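Local atomic coordinates of rhamnose ABC transporter, periplasmic rhamnose-binding protein (Kribbella flavida, PDB entry 4KVF), a protein that probably binds a carbohydrate, likely rhamnose, outside the cell membrane as the solute-binding component of an ABC transporter. Residues S87-L92 against C111-Q116. Residues are numbered along the deposited sequence; the frame is centred on the assembly and turned at random.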
loop_
_atom_site.group_PDB
_atom_site.type_symbol
_atom_site.label_atom_id
_atom_site.label_comp_id
_atom_site.label_asym_id
_atom_site.label_seq_id
_atom_site.Cartn_x
_atom_site.Cartn_y
_atom_site.Cartn_z
ATOM N N SER A 87 9.160 22.492 1.260
ATOM C CA SER A 87 8.482 23.753 1.585
ATOM C C SER A 87 7.341 23.485 2.562
ATOM O O SER A 87 7.128 24.238 3.518
ATOM C CB SER A 87 7.965 24.450 0.320
ATOM O OG SER A 87 6.978 23.661 -0.329
ATOM N N TYR A 88 6.630 22.386 2.341
ATOM C CA TYR A 88 5.532 22.014 3.234
ATOM C C TYR A 88 6.026 21.556 4.602
ATOM O O TYR A 88 5.449 21.913 5.622
ATOM C CB TYR A 88 4.624 20.953 2.588
ATOM C CG TYR A 88 3.871 21.472 1.380
ATOM C CD1 TYR A 88 2.727 22.251 1.528
ATOM C CD2 TYR A 88 4.317 21.209 0.091
ATOM C CE1 TYR A 88 2.044 22.740 0.422
ATOM C CE2 TYR A 88 3.641 21.707 -1.026
ATOM C CZ TYR A 88 2.508 22.464 -0.849
ATOM O OH TYR A 88 1.839 22.943 -1.948
ATOM N N ILE A 89 7.090 20.763 4.632
ATOM C CA ILE A 89 7.638 20.302 5.907
ATOM C C ILE A 89 8.084 21.507 6.752
ATOM O O ILE A 89 7.856 21.561 7.963
ATOM C CB ILE A 89 8.834 19.359 5.689
ATOM C CG1 ILE A 89 8.352 18.047 5.054
ATOM C CG2 ILE A 89 9.567 19.100 7.038
ATOM C CD1 ILE A 89 9.473 17.210 4.452
ATOM N N ASN A 90 8.723 22.464 6.095
ATOM C CA ASN A 90 9.204 23.663 6.777
ATOM C C ASN A 90 8.048 24.462 7.357
ATOM O O ASN A 90 8.152 25.026 8.457
ATOM C CB ASN A 90 10.048 24.529 5.832
ATOM C CG ASN A 90 11.447 23.952 5.613
ATOM O OD1 ASN A 90 11.980 23.257 6.484
ATOM N ND2 ASN A 90 12.044 24.248 4.461
ATOM N N THR A 91 6.945 24.519 6.616
ATOM C CA THR A 91 5.743 25.176 7.114
ATOM C C THR A 91 5.223 24.472 8.364
ATOM O O THR A 91 4.894 25.120 9.354
ATOM C CB THR A 91 4.633 25.189 6.058
ATOM O OG1 THR A 91 5.110 25.854 4.882
ATOM C CG2 THR A 91 3.401 25.915 6.594
ATOM N N LEU A 92 5.154 23.143 8.323
ATOM C CA LEU A 92 4.642 22.397 9.465
ATOM C C LEU A 92 5.515 22.590 10.705
ATOM O O LEU A 92 5.013 22.640 11.824
ATOM C CB LEU A 92 4.493 20.914 9.128
ATOM C CG LEU A 92 3.460 20.617 8.034
ATOM C CD1 LEU A 92 3.419 19.115 7.754
ATOM C CD2 LEU A 92 2.070 21.133 8.432
ATOM N N CYS A 111 15.357 14.886 4.230
ATOM C CA CYS A 111 16.106 14.608 5.464
ATOM C C CYS A 111 16.473 15.832 6.309
ATOM O O CYS A 111 16.235 15.819 7.526
ATOM C CB CYS A 111 17.347 13.738 5.205
ATOM S SG CYS A 111 16.947 12.002 5.014
ATOM N N PRO A 112 17.074 16.870 5.691
ATOM C CA PRO A 112 17.470 18.025 6.505
ATOM C C PRO A 112 16.297 18.644 7.261
ATOM O O PRO A 112 16.411 18.887 8.465
ATOM C CB PRO A 112 18.024 19.008 5.469
ATOM C CG PRO A 112 18.582 18.117 4.401
ATOM C CD PRO A 112 17.582 16.990 4.309
ATOM N N SER A 113 15.184 18.876 6.575
ATOM C CA SER A 113 14.026 19.495 7.229
ATOM C C SER A 113 13.357 18.538 8.219
ATOM O O SER A 113 12.969 18.955 9.313
ATOM C CB SER A 113 13.020 20.019 6.195
ATOM O OG SER A 113 12.508 18.962 5.405
ATOM N N LEU A 114 13.222 17.260 7.854
ATOM C CA LEU A 114 12.664 16.296 8.805
ATOM C C LEU A 114 13.502 16.193 10.078
ATOM O O LEU A 114 12.956 16.104 11.178
ATOM C CB LEU A 114 12.461 14.905 8.180
ATOM C CG LEU A 114 11.337 14.823 7.135
ATOM C CD1 LEU A 114 11.217 13.406 6.599
ATOM C CD2 LEU A 114 9.999 15.287 7.720
ATOM N N ASN A 115 14.822 16.207 9.940
ATOM C CA ASN A 115 15.677 16.118 11.123
ATOM C C ASN A 115 15.670 17.416 11.920
ATOM O O ASN A 115 15.856 17.413 13.137
ATOM C CB ASN A 115 17.097 15.670 10.761
ATOM C CG ASN A 115 17.192 14.160 10.603
ATOM O OD1 ASN A 115 16.455 13.413 11.262
ATOM N ND2 ASN A 115 18.082 13.702 9.727
ATOM N N GLN A 116 15.435 18.528 11.229
ATOM C CA GLN A 116 15.227 19.793 11.920
ATOM C C GLN A 116 13.957 19.698 12.768
ATOM O O GLN A 116 13.921 20.173 13.907
ATOM C CB GLN A 116 15.103 20.932 10.913
ATOM C CG GLN A 116 14.936 22.298 11.543
ATOM C CD GLN A 116 16.253 23.031 11.702
ATOM O OE1 GLN A 116 17.267 22.444 12.092
ATOM N NE2 GLN A 116 16.247 24.324 11.393
#
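I89 and N90 of helix 85-94 face S113 and L114 of helix 111-119, and the two helices run nearly parallel: the axes of segments 87-92 and 111-116 diverge by 11° and approach to 9.4 Å. The backbones come nearest at N90 and S113, whose CA atoms lie 6.4 Å apart. I89 has the largest share of the packing, followed by S113. Its CG2, placed anti to the backbone N (chi1 -68° for CG1), rests against the hydroxyl of S113, with I89 CG2 3.4 Å from S113 OG. The other branch reaches forward until I89 CD1 meets CD2 of L114 at 3.8 Å, the two side chains crossing at about a right angle. I89 CG2 and CD1 thus both press on S113 OG from the same side, while the hydroxyl is hydrogen-bonded to the carbonyl of V110, just before helix 111-119. On the solvent side of this apolar patch, the amide of N90 leans across, bringing OD1 to 3.4 Å from S113 CB, a van der Waals contact. Cutting I89 back to an alanine is likely to leave a gap beside L114 CD2 and the S113 hydroxyl without its methyl cover. I89 also touches L45 of strand 41-45, joining this helix pair to the sheet. C111, at the start of the second helix, is tied to C135 by a disulfide. Strand 99-102 links the two helices and runs parallel to strands 41-45 and 123-127; neighbouring parallel helices packed on one face of such a sheet are characteristic of the Rossmann-like α/β lobes of periplasmic binding proteins.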